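Local coordinates for GrpB family protein (Enterococcus faecalis, PDB 2NRK) that is of unknown function but belongs to the GrpB (UPF0157) family, whose membership of the nucleotidyltransferase clan hints at a possible link to nucleotide chemistry, at residues I7-Q12 with P46-P52; E32-E38 with F56-E62; L86-L92 with V103-Q107. Where two conformers were deposited one is given. Residue numbers count along the deposited sequence, not the author numbering.

Contact 1 of 3, residues I7-Q12 with P46-P52; sequences IVTEYQ and PNLAAKP
Tyr11 gives up the most surface here, 100 Å², laying its ring against the backbone of Pro46 and Asn47. With chi1 at 178° (t), one ring face takes Pro46 CA in a CH-pi contact, 3.9 Å from the centroid and 24° off the normal, while Asn47 N comes to 3.2 Å from Tyr11 CG; Leu48 O lies near the ring plane, 3.5 Å from Tyr11 CB. Asn47 is in the left-handed region (74/9), which bends the chain beneath the ring. The two extended segments run antiparallel, Val8 opposite Lys51 and Glu10 opposite Ala49. Between these pairs Thr9 and Ala50 form a single hydrogen-bonded beta bridge: Thr9 N to Ala50 O is 3.0 Å and Ala50 N to Thr9 O 2.9 Å. This isolated bridge pins the N-terminal lead-in of helix 14-30 to the connection between strands 34-40 and 54-60, with Trp15 of that helix packing on Thr9, Ala50 and Pro52. Ala49 (52 Å²) and Val8 (51 Å²) pack side by side, Val8 CG1 to Ala49 CB 4.1 Å, while Val8 CG2 comes within 3.9 Å of Lys51 CG. A water joins Glu10 OE1 (2.7 Å), Tyr11 N (2.9 Å) and Asn47 O (3.2 Å), and Glu10 also forms a salt bridge with Lys139 of helix 128-142. Gln12 NE2 donates to Thr9 OG1 at 2.9 Å.

Contact 2 of 3, residues E32-E38 with F56-E62; sequences ENCLKVE and FLVIVEE
Val37 and Val58, both with chi1 t, meet at the apolar centre of this antiparallel strand pair, CG2 to CG2 at 4.1 Å. On the same face Val37 CG1 touches the edge of the Phe56 ring at CD1 (4.1 Å), and Cys34 SG reaches Val58 CG1 (4.2 Å). The axes of 34-38 and 56-60 approach to 4.6 Å, their directions 175° apart. Val37-Val58 and Cys34-Val60 are non-hydrogen-bonded pairs; Glu38-Leu57 and Lys36-Ile59 are hydrogen-bonded, with Glu38 N to Leu57 O and Leu57 N to Glu38 O both 2.8 Å and Ile59 N to Lys36 O 2.9 Å. A classic beta bulge shifts the register by one: Leu35 and Lys36 both face Ile59, whose O accepts from Leu35 N (2.7 Å) and weakly from Lys36 N (3.4 Å). Leu35, at -86/-36, turns its side chain toward the partner strand, with CD1 4.2 Å from Ile59 CG2 and CG 3.8 Å from Glu61 CG. At the polar end Asn33 (chi1 t) grips the strand exit: Asn33 O accepts from Glu61 N (3.0 Å), Asn33 OD1 from Glu62 N (2.9 Å), and Asn33 ND2 donates to Glu62 O (3.0 Å). Glu61 forms a salt bridge with Lys169 of the second subunit, whose Trp172 packs on Lys36 and Ile59. Strand 34-40 is the outermost strand on this side of the chain's mixed sheet; helix 14-30 covers the Val37-Val58 face, helix 111-126 packs on Leu57 and Ile59, and strand 101-107 continues the sheet beyond strand 54-60.

Contact 3 of 3, residues L86-L92 with V103-Q107; sequences LSGRRYL and VHIYQ
Val103, two residues into strand 101-107, faces Leu92 in a hydrogen-bonded pair: Val103 N to Leu92 O is 2.8 Å, Leu92 N to Val103 O 2.9 Å, and Val103 CB to Leu92 CB 3.8 Å. His104 follows on the other face as the non-hydrogen-bonded partner of Tyr91, their rings meeting obliquely with centroids 5.5 Å apart and planes at 52°; His104 NE2 bonds Asp55. Ile105 pairs with Arg90 through two bonds, Arg90 N to Ile105 O 2.9 Å and Ile105 N to Arg90 O 2.8 Å, while its CD1 reaches Leu92 CD1 at 4.2 Å. Arg90 itself turns its guanidinium away to a salt bridge with Asp67. Tyr106 (chi1 m) swings its ring back so that Arg89 CG lies over one face; Arg89 CB is 3.8 Å from Tyr106 CE1. Arg89 NE is held by Glu83 O. A water links Arg89 NH1 (2.8 Å), His104 ND1 (2.7 Å) and Tyr106 OH (2.5 Å), and that hydroxyl also bonds His117. At Gln107 the strands part, and a second water bridges Gln107 N (2.9 Å) to Gly88 O (2.8 Å). Gly88, at 83/-6, is the third residue of a type II turn closed by Arg89 N to Leu86 O (3.1 Å). The axes of 89-92 and 103-107 approach to 4.7 Å, directions 163° apart: an antiparallel beta hairpin within the mixed five-stranded sheet.

How the contacts relate
From the N terminus, the lead-in 7-12 enters helix 14-30, which delivers the chain to strand 34-40; the following connection returns to 46-52, where contact 1 closes a loop around that helix and strand. Contact 2 crosses it, since 32-38 lies inside this loop while its partner 56-62 comes after it, yet their centres are 25 Å apart on opposite sides of the chain's centre. Contact 3 follows both in series and closes the local hairpin of strands 89-94 and 101-107. It adjoins contact 2 through the parallel neighbours 54-60 and 101-107, where Phe56 O to His104 N is 2.7 Å, so these two contacts share one sheet.

Contact 1 of 3, residues I7-Q12 with P46-P52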
loop_
_atom_site.group_PDB
_atom_site.type_symbol
_atom_site.label_atom_id
_atom_site.label_comp_id
_atom_site.label_asym_id
_atom_site.label_seq_id
_atom_site.Cartn_x
_atom_site.Cartn_y
_atom_site.Cartn_z
ATOM N N ILE A 7 -17.527 -26.474 -0.897
ATOM C CA ILE A 7 -17.409 -26.832 -2.345
ATOM C C ILE A 7 -17.354 -25.581 -3.244
ATOM O O ILE A 7 -18.046 -24.603 -2.997
ATOM C CB ILE A 7 -18.533 -27.803 -2.835
ATOM C CG1 ILE A 7 -19.773 -27.051 -3.345
ATOM C CG2 ILE A 7 -18.894 -28.856 -1.762
ATOM C CD1 ILE A 7 -20.498 -27.749 -4.510
ATOM N N VAL A 8 -16.565 -25.643 -4.305
ATOM C CA VAL A 8 -16.471 -24.552 -5.285
ATOM C C VAL A 8 -17.687 -24.522 -6.228
ATOM O O VAL A 8 -18.086 -25.560 -6.766
ATOM C CB VAL A 8 -15.148 -24.680 -6.086
ATOM C CG1 VAL A 8 -15.021 -23.593 -7.154
ATOM C CG2 VAL A 8 -13.964 -24.628 -5.133
ATOM N N THR A 9 -18.279 -23.341 -6.401
ATOM C CA THR A 9 -19.365 -23.149 -7.363
ATOM C C THR A 9 -18.932 -22.180 -8.449
ATOM O O THR A 9 -17.949 -21.459 -8.291
ATOM C CB THR A 9 -20.650 -22.592 -6.687
ATOM O OG1 THR A 9 -20.465 -21.203 -6.355
ATOM C CG2 THR A 9 -20.984 -23.390 -5.415
ATOM N N GLU A 10 -19.662 -22.160 -9.558
ATOM C CA GLU A 10 -19.471 -21.084 -10.521
ATOM C C GLU A 10 -19.773 -19.762 -9.809
ATOM O O GLU A 10 -20.420 -19.746 -8.750
ATOM C CB GLU A 10 -20.361 -21.278 -11.751
ATOM C CG GLU A 10 -19.941 -22.480 -12.626
ATOM C CD GLU A 10 -18.470 -22.473 -13.015
ATOM O OE1 GLU A 10 -17.967 -21.434 -13.507
ATOM O OE2 GLU A 10 -17.798 -23.515 -12.826
ATOM N N TYR A 11 -19.261 -18.674 -10.358
ATOM C CA TYR A 11 -19.456 -17.354 -9.761
ATOM C C TYR A 11 -20.945 -17.099 -9.501
ATOM O O TYR A 11 -21.791 -17.447 -10.323
ATOM C CB TYR A 11 -18.927 -16.285 -10.714
ATOM C CG TYR A 11 -19.127 -14.895 -10.187
ATOM C CD1 TYR A 11 -18.320 -14.406 -9.162
ATOM C CD2 TYR A 11 -20.125 -14.067 -10.702
ATOM C CE1 TYR A 11 -18.503 -13.132 -8.651
ATOM C CE2 TYR A 11 -20.303 -12.791 -10.213
ATOM C CZ TYR A 11 -19.517 -12.331 -9.183
ATOM O OH TYR A 11 -19.694 -11.054 -8.708
ATOM N N GLN A 12 -21.252 -16.501 -8.349
ATOM C CA GLN A 12 -22.627 -16.093 -8.041
ATOM C C GLN A 12 -22.710 -14.561 -7.915
ATOM O O GLN A 12 -22.145 -13.995 -6.983
ATOM C CB GLN A 12 -23.104 -16.753 -6.744
ATOM C CG GLN A 12 -23.096 -18.286 -6.777
ATOM C CD GLN A 12 -23.480 -18.902 -5.436
ATOM O OE1 GLN A 12 -24.424 -18.449 -4.786
ATOM N NE2 GLN A 12 -22.760 -19.957 -5.022
ATOM N N PRO A 46 -15.540 -10.658 -10.244
ATOM C CA PRO A 46 -16.623 -11.126 -11.086
ATOM C C PRO A 46 -16.236 -12.248 -12.060
ATOM O O PRO A 46 -15.168 -12.210 -12.695
ATOM C CB PRO A 46 -17.051 -9.855 -11.850
ATOM C CG PRO A 46 -16.775 -8.741 -10.816
ATOM C CD PRO A 46 -15.450 -9.184 -10.193
ATOM N N ASN A 47 -17.111 -13.249 -12.109
ATOM C CA ASN A 47 -17.000 -14.422 -12.991
ATOM C C ASN A 47 -15.939 -15.457 -12.577
ATOM O O ASN A 47 -15.684 -16.424 -13.305
ATOM C CB ASN A 47 -16.890 -14.003 -14.463
ATOM C CG ASN A 47 -17.978 -13.023 -14.868
ATOM O OD1 ASN A 47 -19.148 -13.183 -14.507
ATOM N ND2 ASN A 47 -17.599 -12.001 -15.621
ATOM N N LEU A 48 -15.369 -15.290 -11.392
ATOM C CA LEU A 48 -14.419 -16.283 -10.885
ATOM C C LEU A 48 -15.166 -17.355 -10.091
ATOM O O LEU A 48 -15.923 -17.042 -9.180
ATOM C CB LEU A 48 -13.355 -15.612 -9.992
ATOM C CG LEU A 48 -12.334 -16.527 -9.312
ATOM C CD1 LEU A 48 -11.576 -17.435 -10.307
ATOM C CD2 LEU A 48 -11.359 -15.620 -8.505
ATOM N N ALA A 49 -14.937 -18.625 -10.437
ATOM C CA ALA A 49 -15.457 -19.733 -9.644
ATOM C C ALA A 49 -14.836 -19.700 -8.242
ATOM O O ALA A 49 -13.649 -19.377 -8.082
ATOM C CB ALA A 49 -15.160 -21.070 -10.324
ATOM N N ALA A 50 -15.612 -20.045 -7.220
ATOM C CA ALA A 50 -15.128 -19.885 -5.842
ATOM C C ALA A 50 -15.954 -20.672 -4.844
ATOM O O ALA A 50 -17.106 -20.956 -5.090
ATOM C CB ALA A 50 -15.190 -18.411 -5.432
ATOM N N LYS A 51 -15.367 -20.959 -3.694
ATOM C CA LYS A 51 -16.159 -21.388 -2.548
ATOM C C LYS A 51 -17.062 -20.214 -2.167
ATOM O O LYS A 51 -16.604 -19.061 -2.174
ATOM C CB LYS A 51 -15.259 -21.703 -1.376
ATOM C CG LYS A 51 -14.481 -22.982 -1.621
ATOM C CD LYS A 51 -13.232 -23.035 -0.792
ATOM C CE LYS A 51 -13.494 -23.300 0.669
ATOM N NZ LYS A 51 -12.574 -24.419 1.126
ATOM N N PRO A 52 -18.345 -20.493 -1.884
ATOM C CA PRO A 52 -19.292 -19.413 -1.564
ATOM C C PRO A 52 -19.140 -18.914 -0.133
ATOM O O PRO A 52 -20.080 -19.032 0.684
ATOM C CB PRO A 52 -20.654 -20.077 -1.768
ATOM C CG PRO A 52 -20.427 -21.489 -1.493
ATOM C CD PRO A 52 -19.013 -21.812 -1.932
HETATM O O HOH W 1 -17.706 -18.834 -12.787
#

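Contact 2 of 3, residues E32-E38 with F56-E62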
loop_
_atom_site.group_PDB
_atom_site.type_symbol
_atom_site.label_atom_id
_atom_site.label_comp_id
_atom_site.label_asym_id
_atom_site.label_seq_id
_atom_site.Cartn_x
_atom_site.Cartn_y
_atom_site.Cartn_z
ATOM N N GLU A 32 -16.814 4.536 14.307
ATOM C CA GLU A 32 -15.766 5.444 13.808
ATOM C C GLU A 32 -14.402 4.799 13.607
ATOM O O GLU A 32 -13.596 5.305 12.814
ATOM C CB GLU A 32 -15.608 6.679 14.710
ATOM C CG GLU A 32 -16.853 7.555 14.841
ATOM C CD GLU A 32 -17.823 7.058 15.900
ATOM O OE1 GLU A 32 -17.579 5.985 16.498
ATOM O OE2 GLU A 32 -18.825 7.761 16.154
ATOM N N ASN A 33 -14.146 3.686 14.295
ATOM C CA ASN A 33 -12.868 3.005 14.179
ATOM C C ASN A 33 -12.701 2.366 12.785
ATOM O O ASN A 33 -11.585 2.035 12.378
ATOM C CB ASN A 33 -12.770 1.931 15.255
ATOM C CG ASN A 33 -11.369 1.384 15.422
ATOM O OD1 ASN A 33 -10.371 2.051 15.132
ATOM N ND2 ASN A 33 -11.291 0.164 15.917
ATOM N N CYS A 34 -13.811 2.192 12.074
ATOM C CA CYS A 34 -13.778 1.545 10.745
ATOM C C CYS A 34 -13.473 2.565 9.656
ATOM O O CYS A 34 -14.251 3.510 9.425
ATOM C CB CYS A 34 -15.101 0.849 10.436
ATOM S SG CYS A 34 -15.073 -0.009 8.839
ATOM N N LEU A 35 -12.323 2.402 9.008
ATOM C CA LEU A 35 -11.946 3.321 7.930
ATOM C C LEU A 35 -12.539 2.868 6.607
ATOM O O LEU A 35 -12.901 3.724 5.764
ATOM C CB LEU A 35 -10.417 3.392 7.776
ATOM C CG LEU A 35 -9.707 4.104 8.935
ATOM C CD1 LEU A 35 -8.220 3.808 8.890
ATOM C CD2 LEU A 35 -9.940 5.626 8.866
ATOM N N LYS A 36 -12.611 1.548 6.403
ATOM C CA LYS A 36 -13.048 1.017 5.111
ATOM C C LYS A 36 -13.383 -0.471 5.254
ATOM O O LYS A 36 -12.694 -1.189 5.954
ATOM C CB LYS A 36 -11.907 1.196 4.084
ATOM C CG LYS A 36 -12.251 0.786 2.667
ATOM C CD LYS A 36 -13.236 1.777 2.083
ATOM C CE LYS A 36 -13.566 1.368 0.661
ATOM N NZ LYS A 36 -14.340 2.488 0.099
ATOM N N VAL A 37 -14.434 -0.917 4.560
ATOM C CA VAL A 37 -14.680 -2.358 4.398
ATOM C C VAL A 37 -14.625 -2.646 2.919
ATOM O O VAL A 37 -15.350 -2.006 2.136
ATOM C CB VAL A 37 -16.065 -2.811 4.961
ATOM C CG1 VAL A 37 -16.249 -4.309 4.761
ATOM C CG2 VAL A 37 -16.164 -2.472 6.472
ATOM N N GLU A 38 -13.747 -3.576 2.559
ATOM C CA GLU A 38 -13.549 -3.977 1.154
ATOM C C GLU A 38 -13.947 -5.453 0.962
ATOM O O GLU A 38 -13.683 -6.304 1.822
ATOM C CB GLU A 38 -12.062 -3.819 0.772
ATOM C CG GLU A 38 -11.544 -2.363 0.718
ATOM C CD GLU A 38 -11.682 -1.693 -0.618
ATOM O OE1 GLU A 38 -12.394 -2.197 -1.538
ATOM O OE2 GLU A 38 -11.072 -0.599 -0.749
ATOM N N PHE A 56 -14.159 -10.450 3.750
ATOM C CA PHE A 56 -14.192 -9.007 4.092
ATOM C C PHE A 56 -12.836 -8.538 4.580
ATOM O O PHE A 56 -12.201 -9.210 5.427
ATOM C CB PHE A 56 -15.221 -8.715 5.207
ATOM C CG PHE A 56 -16.617 -9.143 4.866
ATOM C CD1 PHE A 56 -17.559 -8.202 4.459
ATOM C CD2 PHE A 56 -16.988 -10.481 4.923
ATOM C CE1 PHE A 56 -18.855 -8.592 4.074
ATOM C CE2 PHE A 56 -18.280 -10.874 4.557
ATOM C CZ PHE A 56 -19.223 -9.926 4.129
ATOM N N LEU A 57 -12.375 -7.411 4.015
ATOM C CA LEU A 57 -11.166 -6.725 4.504
ATOM C C LEU A 57 -11.644 -5.486 5.235
ATOM O O LEU A 57 -12.284 -4.630 4.641
ATOM C CB LEU A 57 -10.242 -6.345 3.340
ATOM C CG LEU A 57 -8.987 -5.517 3.728
ATOM C CD1 LEU A 57 -8.099 -6.257 4.735
ATOM C CD2 LEU A 57 -8.155 -5.173 2.479
ATOM N N VAL A 58 -11.424 -5.454 6.534
ATOM C CA VAL A 58 -11.861 -4.326 7.352
ATOM C C VAL A 58 -10.589 -3.609 7.839
ATOM O O VAL A 58 -9.727 -4.223 8.488
ATOM C CB VAL A 58 -12.693 -4.822 8.565
ATOM C CG1 VAL A 58 -13.079 -3.648 9.424
ATOM C CG2 VAL A 58 -13.948 -5.557 8.103
ATOM N N ILE A 59 -10.500 -2.315 7.542
ATOM C CA ILE A 59 -9.317 -1.532 7.894
ATOM C C ILE A 59 -9.734 -0.566 8.985
ATOM O O ILE A 59 -10.709 0.186 8.811
ATOM C CB ILE A 59 -8.797 -0.762 6.647
ATOM C CG1 ILE A 59 -8.497 -1.761 5.528
ATOM C CG2 ILE A 59 -7.594 0.055 7.048
ATOM C CD1 ILE A 59 -8.216 -1.044 4.183
ATOM N N VAL A 60 -9.029 -0.602 10.114
ATOM C CA VAL A 60 -9.389 0.199 11.296
ATOM C C VAL A 60 -8.257 1.119 11.750
ATOM O O VAL A 60 -7.078 0.895 11.417
ATOM C CB VAL A 60 -9.810 -0.714 12.519
ATOM C CG1 VAL A 60 -11.038 -1.542 12.143
ATOM C CG2 VAL A 60 -8.629 -1.617 12.980
ATOM N N GLU A 61 -8.612 2.143 12.532
ATOM C CA GLU A 61 -7.606 3.051 13.089
ATOM C C GLU A 61 -6.787 2.376 14.176
ATOM O O GLU A 61 -5.567 2.563 14.243
ATOM C CB GLU A 61 -8.272 4.319 13.633
ATOM C CG GLU A 61 -8.877 5.142 12.523
ATOM C CD GLU A 61 -9.169 6.591 12.926
ATOM O OE1 GLU A 61 -8.371 7.209 13.687
ATOM O OE2 GLU A 61 -10.211 7.090 12.445
ATOM N N GLU A 62 -7.471 1.600 15.029
ATOM C CA GLU A 62 -6.851 0.987 16.207
ATOM C C GLU A 62 -7.321 -0.453 16.375
ATOM O O GLU A 62 -8.484 -0.694 16.694
ATOM C CB GLU A 62 -7.230 1.742 17.474
ATOM C CG GLU A 62 -6.739 3.154 17.579
ATOM C CD GLU A 62 -7.155 3.762 18.900
ATOM O OE1 GLU A 62 -6.701 3.250 19.945
ATOM O OE2 GLU A 62 -7.967 4.711 18.880
HETATM O O HOH W 2 -12.217 6.237 10.973
HETATM O O HOH W 3 -10.475 4.640 16.676
#

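Contact 3 of 3, residues L86-L92 with V103-Q107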
loop_
_atom_site.group_PDB
_atom_site.type_symbol
_atom_site.label_atom_id
_atom_site.label_comp_id
_atom_site.label_asym_id
_atom_site.label_seq_id
_atom_site.Cartn_x
_atom_site.Cartn_y
_atom_site.Cartn_z
ATOM N N LEU A 86 -1.883 -14.657 12.542
ATOM C CA LEU A 86 -1.302 -13.531 11.801
ATOM C C LEU A 86 -1.210 -12.273 12.654
ATOM O O LEU A 86 -2.209 -11.761 13.147
ATOM C CB LEU A 86 -2.057 -13.233 10.497
ATOM C CG LEU A 86 -2.201 -14.311 9.416
ATOM C CD1 LEU A 86 -2.963 -13.755 8.213
ATOM C CD2 LEU A 86 -0.849 -14.890 8.989
ATOM N N SER A 87 0.020 -11.771 12.812
ATOM C CA SER A 87 0.292 -10.623 13.678
ATOM C C SER A 87 -0.516 -9.398 13.269
ATOM O O SER A 87 -0.537 -9.024 12.085
ATOM C CB SER A 87 1.802 -10.296 13.683
ATOM O OG SER A 87 2.087 -9.384 14.735
ATOM N N GLY A 88 -1.213 -8.793 14.224
ATOM C CA GLY A 88 -1.998 -7.593 13.922
ATOM C C GLY A 88 -3.382 -7.803 13.344
ATOM O O GLY A 88 -4.125 -6.843 13.210
ATOM N N ARG A 89 -3.760 -9.044 13.041
ATOM C CA ARG A 89 -5.096 -9.303 12.502
ATOM C C ARG A 89 -6.105 -9.512 13.629
ATOM O O ARG A 89 -5.722 -9.948 14.738
ATOM C CB ARG A 89 -5.067 -10.543 11.595
ATOM C CG ARG A 89 -6.435 -10.844 10.945
ATOM C CD ARG A 89 -6.306 -11.984 9.926
ATOM N NE ARG A 89 -5.878 -13.255 10.559
ATOM C CZ ARG A 89 -5.926 -14.433 9.926
ATOM N NH1 ARG A 89 -6.375 -14.490 8.663
ATOM N NH2 ARG A 89 -5.523 -15.555 10.519
ATOM N N ARG A 90 -7.363 -9.162 13.371
ATOM C CA ARG A 90 -8.484 -9.821 14.072
ATOM C C ARG A 90 -9.315 -10.548 13.046
ATOM O O ARG A 90 -9.795 -9.932 12.094
ATOM C CB ARG A 90 -9.326 -8.835 14.883
ATOM C CG ARG A 90 -8.521 -8.151 15.996
ATOM C CD ARG A 90 -7.991 -9.159 17.049
ATOM N NE ARG A 90 -7.365 -8.456 18.174
ATOM C CZ ARG A 90 -6.098 -8.044 18.200
ATOM N NH1 ARG A 90 -5.286 -8.306 17.177
ATOM N NH2 ARG A 90 -5.628 -7.382 19.291
ATOM N N TYR A 91 -9.530 -11.841 13.262
ATOM C CA TYR A 91 -10.167 -12.672 12.271
ATOM C C TYR A 91 -11.519 -13.117 12.849
ATOM O O TYR A 91 -11.588 -13.503 14.027
ATOM C CB TYR A 91 -9.275 -13.888 12.011
ATOM C CG TYR A 91 -9.826 -14.896 11.023
ATOM C CD1 TYR A 91 -10.063 -14.538 9.699
ATOM C CD2 TYR A 91 -10.045 -16.227 11.403
ATOM C CE1 TYR A 91 -10.540 -15.495 8.761
ATOM C CE2 TYR A 91 -10.522 -17.187 10.472
ATOM C CZ TYR A 91 -10.778 -16.787 9.170
ATOM O OH TYR A 91 -11.254 -17.737 8.273
ATOM N N LEU A 92 -12.559 -13.037 12.032
ATOM C CA LEU A 92 -13.902 -13.504 12.414
ATOM C C LEU A 92 -14.364 -14.517 11.389
ATOM O O LEU A 92 -14.138 -14.348 10.197
ATOM C CB LEU A 92 -14.930 -12.360 12.410
ATOM C CG LEU A 92 -14.612 -10.995 13.037
ATOM C CD1 LEU A 92 -15.776 -10.042 12.813
ATOM C CD2 LEU A 92 -14.356 -11.161 14.482
ATOM N N VAL A 103 -13.955 -12.605 7.997
ATOM C CA VAL A 103 -13.666 -11.171 8.133
ATOM C C VAL A 103 -12.240 -10.998 8.588
ATOM O O VAL A 103 -11.837 -11.570 9.605
ATOM C CB VAL A 103 -14.653 -10.517 9.155
ATOM C CG1 VAL A 103 -14.387 -9.010 9.275
ATOM C CG2 VAL A 103 -16.103 -10.772 8.738
ATOM N N HIS A 104 -11.471 -10.207 7.835
ATOM C CA HIS A 104 -10.033 -10.070 8.077
ATOM C C HIS A 104 -9.847 -8.604 8.456
ATOM O O HIS A 104 -9.995 -7.726 7.590
ATOM C CB HIS A 104 -9.243 -10.334 6.782
ATOM C CG HIS A 104 -9.587 -11.629 6.106
ATOM N ND1 HIS A 104 -8.817 -12.765 6.235
ATOM C CD2 HIS A 104 -10.639 -11.973 5.327
ATOM C CE1 HIS A 104 -9.366 -13.747 5.536
ATOM N NE2 HIS A 104 -10.475 -13.297 4.979
ATOM N N ILE A 105 -9.602 -8.347 9.739
ATOM C CA ILE A 105 -9.526 -6.969 10.224
ATOM C C ILE A 105 -8.050 -6.631 10.458
ATOM O O ILE A 105 -7.329 -7.375 11.122
ATOM C CB ILE A 105 -10.332 -6.765 11.521
ATOM C CG1 ILE A 105 -11.780 -7.260 11.353
ATOM C CG2 ILE A 105 -10.363 -5.290 11.903
ATOM C CD1 ILE A 105 -12.603 -7.269 12.693
ATOM N N TYR A 106 -7.603 -5.494 9.910
ATOM C CA TYR A 106 -6.226 -5.057 10.144
ATOM C C TYR A 106 -6.181 -3.566 10.489
ATOM O O TYR A 106 -7.050 -2.801 10.086
ATOM C CB TYR A 106 -5.371 -5.230 8.896
ATOM C CG TYR A 106 -5.231 -6.654 8.383
ATOM C CD1 TYR A 106 -4.241 -7.505 8.872
ATOM C CD2 TYR A 106 -6.045 -7.092 7.345
ATOM C CE1 TYR A 106 -4.098 -8.823 8.311
ATOM C CE2 TYR A 106 -5.922 -8.370 6.811
ATOM C CZ TYR A 106 -4.963 -9.210 7.284
ATOM O OH TYR A 106 -4.865 -10.459 6.655
ATOM N N GLN A 107 -5.149 -3.174 11.223
ATOM C CA GLN A 107 -4.906 -1.757 11.461
ATOM C C GLN A 107 -4.388 -1.086 10.177
ATOM O O GLN A 107 -3.709 -1.725 9.362
ATOM C CB GLN A 107 -3.870 -1.580 12.564
ATOM C CG GLN A 107 -3.891 -0.201 13.184
ATOM C CD GLN A 107 -3.186 -0.212 14.529
ATOM O OE1 GLN A 107 -3.804 -0.469 15.563
ATOM N NE2 GLN A 107 -1.885 0.018 14.508
HETATM O O HOH W 4 -2.869 -4.877 11.688
HETATM O O HOH W 5 -6.105 -12.666 6.621
#